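Local coordinates for protein endonuclease IV (Thermus thermophilus, PDB 3AAM) that cleaves phosphodiester bonds at apurinic or apyrimidinic sites in damaged DNA, acting as a metal-dependent endonuclease of base excision repair, at residues A[203-208]-A[229-234]; A[220-225]-A[245-250]. All coordinates share one frame; numbering follows the deposited sequence.

In the fold
Strand 202-208, well past the middle of the chain, supplies the first half of contact 1. The chain then doubles back through the short strand 219-220, whose turn opens contact 2 at 220-225. Helix 230-235 closes contact 1 some twenty residues after its strand, and the end of strand 244-247 closes contact 2, so the two loops cross. Strands 202-208 and 244-247 are parallel neighbours in the TIM barrel, joined by Val203 O to Ile246 N; Asp207 O to Ala220 N links the first strand to the turn. Contact 1 fastens the helix to the barrel, while contact 2 seats the excursion after metal ligand His219 against the last strand.

Contact 1: A[203-208]-A[229-234]; sequences VHLNDS and EGLKRV
The carboxylate of Asp207 is ringed by backbone N-H groups. OD1 takes Ser208 N at 2.6 Å through its anti lone pair and also binds Ile227 N, while OD2 receives Gly228 N and, weakly, Gly225 N. These bonds fix the rotation of the buried acid and tie it to the loop leading into the helix. On the far side of the helix, the guanidinium of Arg233 has Lys232 NZ at its edge, in plane, a pair that takes no part in the meeting with the strand. That meeting is apolar, centred on Leu231. Its CG stands anti to the carbonyl carbon (chi1 -67°), which puts the branch over the strand. CD1 tucks in at 3.7 Å from Asp207 CA and 3.8 Å from Asp207 CB, the two side chains crossing obliquely. The same methyl lies 3.8 Å from Leu205 O.

This is the strand-to-helix half of a beta-alpha-beta crossover in the TIM barrel, with the helix on the outside and strand 244-247 to follow. The strand is interrupted here: Leu205 is the centre of an inverse gamma turn, closed weakly from Asn206 N to His204 O.

With CG anti to its backbone N (chi1 -160°), Leu205 slides past Leu231 in the opposite direction. Its CD1 touches both Leu231 CD2, at 3.9 Å, and Val234 CG1, at 3.8 Å, one helical turn further on. From helix 253-267, Phe263 packs on Leu205 and Trp266 on Leu231. Asn206 O is held by the hydroxyl of Thr170.

Contact 2: A[220-225]-A[245-250]; sequences AHLLQG and FILETP
His221 and Thr249 meet tip to edge, with His221 ND1 2.8 Å from Thr249 OG1 in a hydrogen bond that either could donate. The hydroxyl sits near the plane of the imidazole. Next along the edge comes Pro250 O, in plane and 3.2 Å from His221 CE1, so the carbonyl meets the polarised C-H of the ring. Pro250 CD lies 3.6 Å from the same CE1 as the proline crosses the ring obliquely. Gln224 OE1 also lies at the edge, in plane.

Thr249 reaches the ring because OG1 takes the crowded place between its backbone N and carbonyl carbon (chi1 58°). That turns CG2 the other way, to 3.5 Å from Ala220 O. Deeper in, Leu222 and Leu247 cross obliquely, Leu222 CG resting 3.9 Å from Leu247 CD2. Leu247 extends toward the turn with CG anti to its backbone N.

What presents His221 and Leu222 is a type II beta turn from His221 to Gln224, closed by Gln224 N to His221 O at 3.0 Å, with Leu223 at its third position (phi 67°). It lies at the C-terminal end of barrel strand 244-247, the end where TIM-barrel enzymes carry their active sites and where the manganese lies here. An alanine at His221 would remove the ring, and with it the bond to Thr249 OG1 and the contact with Pro250, and would probably leave the loop less firmly held against the strand end.

Further out, Leu222 O accepts from Trp258 NE1 of helix 253-267, whose Glu255 and Asn259 touch His221. Beside Thr249, Glu248 O bonds to ND1 of His219, a manganese ligand, and so probably orients that ring as a second-shell group.

Contact 1: A[203-208]-A[229-234]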
# COMPACT_ATOMS: atom_id res chain seq x y z
N VAL A 203 4.99 -0.80 3.89
CA VAL A 203 4.62 0.35 4.69
C VAL A 203 4.34 1.53 3.77
O VAL A 203 5.15 1.85 2.89
CB VAL A 203 5.76 0.77 5.65
CG1 VAL A 203 5.37 2.07 6.38
CG2 VAL A 203 6.06 -0.34 6.65
N HIS A 204 3.18 2.16 3.93
CA HIS A 204 2.87 3.37 3.16
C HIS A 204 3.34 4.46 4.12
O HIS A 204 2.63 4.83 5.06
CB HIS A 204 1.37 3.50 2.88
CG HIS A 204 0.88 2.63 1.77
ND1 HIS A 204 1.69 2.19 0.74
CD2 HIS A 204 -0.36 2.15 1.50
CE1 HIS A 204 0.97 1.48 -0.11
NE2 HIS A 204 -0.27 1.44 0.32
N LEU A 205 4.56 4.93 3.90
CA LEU A 205 5.21 5.92 4.74
C LEU A 205 4.78 7.35 4.42
O LEU A 205 5.60 8.19 4.06
CB LEU A 205 6.73 5.78 4.61
CG LEU A 205 7.59 6.37 5.74
CD1 LEU A 205 7.42 5.54 7.01
CD2 LEU A 205 9.05 6.38 5.30
N ASN A 206 3.49 7.59 4.56
CA ASN A 206 2.91 8.90 4.30
C ASN A 206 2.97 9.82 5.52
O ASN A 206 2.73 9.38 6.64
CB ASN A 206 1.44 8.74 3.91
CG ASN A 206 1.26 7.98 2.62
OD1 ASN A 206 0.45 7.06 2.52
ND2 ASN A 206 2.02 8.37 1.60
N ASP A 207 3.31 11.09 5.31
CA ASP A 207 3.29 12.01 6.43
C ASP A 207 1.82 12.45 6.45
O ASP A 207 1.06 12.09 5.55
CB ASP A 207 4.21 13.21 6.23
CG ASP A 207 4.55 13.90 7.55
OD1 ASP A 207 3.69 13.88 8.47
OD2 ASP A 207 5.65 14.48 7.68
N SER A 208 1.43 13.21 7.45
CA SER A 208 0.04 13.61 7.60
C SER A 208 -0.22 15.11 7.74
O SER A 208 0.49 15.81 8.45
CB SER A 208 -0.53 12.89 8.83
OG SER A 208 -1.83 13.34 9.18
N GLU A 229 10.11 13.98 11.35
CA GLU A 229 11.18 13.02 11.54
C GLU A 229 10.71 11.72 12.19
O GLU A 229 11.47 10.76 12.28
CB GLU A 229 12.32 13.65 12.35
CG GLU A 229 13.00 14.80 11.63
CD GLU A 229 13.79 14.37 10.40
OE1 GLU A 229 13.62 13.22 9.95
OE2 GLU A 229 14.57 15.19 9.87
N GLY A 230 9.46 11.70 12.65
CA GLY A 230 8.94 10.48 13.24
C GLY A 230 8.98 9.38 12.20
O GLY A 230 9.19 8.21 12.52
N LEU A 231 8.78 9.75 10.93
CA LEU A 231 8.81 8.78 9.85
C LEU A 231 10.22 8.24 9.63
O LEU A 231 10.39 7.12 9.14
CB LEU A 231 8.29 9.40 8.54
CG LEU A 231 6.81 9.77 8.53
CD1 LEU A 231 6.43 10.23 7.14
CD2 LEU A 231 5.96 8.58 8.95
N LYS A 232 11.23 9.03 9.99
CA LYS A 232 12.60 8.58 9.86
C LYS A 232 12.80 7.38 10.80
O LYS A 232 13.41 6.39 10.43
CB LYS A 232 13.58 9.70 10.24
CG LYS A 232 15.04 9.27 10.25
CD LYS A 232 15.96 10.38 10.76
CE LYS A 232 15.70 10.69 12.22
NZ LYS A 232 16.64 11.72 12.77
N ARG A 233 12.25 7.50 12.00
CA ARG A 233 12.36 6.44 13.00
C ARG A 233 11.64 5.16 12.58
O ARG A 233 12.07 4.06 12.93
CB ARG A 233 11.82 6.94 14.34
CG ARG A 233 12.70 8.01 14.98
CD ARG A 233 13.75 7.40 15.91
NE ARG A 233 14.70 6.53 15.21
CZ ARG A 233 15.66 6.95 14.40
NH1 ARG A 233 16.47 6.08 13.81
NH2 ARG A 233 15.81 8.25 14.18
N VAL A 234 10.56 5.30 11.81
CA VAL A 234 9.83 4.13 11.32
C VAL A 234 10.63 3.50 10.18
O VAL A 234 10.86 2.29 10.16
CB VAL A 234 8.42 4.52 10.81
CG1 VAL A 234 7.76 3.34 10.12
CG2 VAL A 234 7.56 4.98 11.97

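Contact 2: A[220-225]-A[245-250]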
# COMPACT_ATOMS: atom_id res chain seq x y z
N ALA A 220 0.99 13.80 3.17
CA ALA A 220 1.92 14.90 2.98
C ALA A 220 3.29 14.31 2.66
O ALA A 220 3.61 13.19 3.08
CB ALA A 220 2.01 15.74 4.25
N HIS A 221 4.08 15.05 1.89
CA HIS A 221 5.43 14.62 1.51
C HIS A 221 6.28 14.46 2.76
O HIS A 221 5.93 14.94 3.84
CB HIS A 221 6.09 15.67 0.61
CG HIS A 221 5.38 15.91 -0.69
ND1 HIS A 221 5.15 14.91 -1.61
CD2 HIS A 221 4.87 17.04 -1.23
CE1 HIS A 221 4.53 15.41 -2.66
NE2 HIS A 221 4.35 16.71 -2.45
N LEU A 222 7.41 13.77 2.62
CA LEU A 222 8.30 13.57 3.75
C LEU A 222 8.75 14.93 4.30
O LEU A 222 9.06 15.85 3.54
CB LEU A 222 9.52 12.75 3.33
CG LEU A 222 9.16 11.37 2.75
CD1 LEU A 222 10.43 10.67 2.30
CD2 LEU A 222 8.42 10.54 3.78
N LEU A 223 8.75 15.04 5.62
CA LEU A 223 9.13 16.27 6.34
C LEU A 223 8.17 17.44 6.14
O LEU A 223 8.41 18.52 6.67
CB LEU A 223 10.55 16.71 5.95
CG LEU A 223 11.70 15.76 6.32
CD1 LEU A 223 13.03 16.46 6.06
CD2 LEU A 223 11.59 15.36 7.78
N GLN A 224 7.08 17.23 5.41
CA GLN A 224 6.12 18.30 5.17
C GLN A 224 4.81 18.17 5.94
O GLN A 224 3.89 18.98 5.76
CB GLN A 224 5.83 18.43 3.67
CG GLN A 224 7.02 18.91 2.86
CD GLN A 224 6.68 19.15 1.41
OE1 GLN A 224 5.51 19.36 1.07
NE2 GLN A 224 7.69 19.15 0.55
N GLY A 225 4.72 17.16 6.79
CA GLY A 225 3.52 16.94 7.57
C GLY A 225 3.73 17.08 9.07
O GLY A 225 4.74 17.61 9.52
N PHE A 245 8.95 0.29 1.52
CA PHE A 245 8.32 1.55 1.90
C PHE A 245 7.89 2.32 0.66
O PHE A 245 8.70 2.59 -0.23
CB PHE A 245 9.30 2.39 2.72
CG PHE A 245 9.61 1.82 4.07
CD1 PHE A 245 8.94 2.26 5.20
CD2 PHE A 245 10.56 0.81 4.21
CE1 PHE A 245 9.22 1.72 6.46
CE2 PHE A 245 10.84 0.26 5.46
CZ PHE A 245 10.17 0.72 6.59
N ILE A 246 6.61 2.66 0.60
CA ILE A 246 6.05 3.41 -0.53
C ILE A 246 5.40 4.70 -0.06
O ILE A 246 4.56 4.70 0.85
CB ILE A 246 4.97 2.57 -1.28
CG1 ILE A 246 5.60 1.31 -1.88
CG2 ILE A 246 4.31 3.40 -2.36
CD1 ILE A 246 6.66 1.59 -2.94
N LEU A 247 5.79 5.81 -0.68
CA LEU A 247 5.22 7.12 -0.36
C LEU A 247 4.12 7.35 -1.39
O LEU A 247 4.31 7.04 -2.57
CB LEU A 247 6.29 8.21 -0.47
CG LEU A 247 5.82 9.64 -0.18
CD1 LEU A 247 5.33 9.77 1.26
CD2 LEU A 247 6.97 10.60 -0.44
N GLU A 248 2.98 7.87 -0.94
CA GLU A 248 1.85 8.12 -1.83
C GLU A 248 1.46 9.60 -1.77
O GLU A 248 0.52 9.97 -1.07
CB GLU A 248 0.65 7.27 -1.40
CG GLU A 248 0.95 5.78 -1.26
CD GLU A 248 -0.26 5.00 -0.77
OE1 GLU A 248 -0.87 5.42 0.23
OE2 GLU A 248 -0.59 3.97 -1.39
N THR A 249 2.19 10.43 -2.50
CA THR A 249 1.93 11.86 -2.52
C THR A 249 2.05 12.40 -3.94
O THR A 249 2.47 11.67 -4.84
CB THR A 249 2.92 12.59 -1.60
OG1 THR A 249 4.26 12.31 -2.03
CG2 THR A 249 2.74 12.14 -0.16
N PRO A 250 1.68 13.67 -4.17
CA PRO A 250 1.77 14.25 -5.51
C PRO A 250 3.13 14.03 -6.18
O PRO A 250 4.18 14.15 -5.55
CB PRO A 250 1.46 15.72 -5.25
CG PRO A 250 0.45 15.63 -4.15
CD PRO A 250 1.09 14.62 -3.22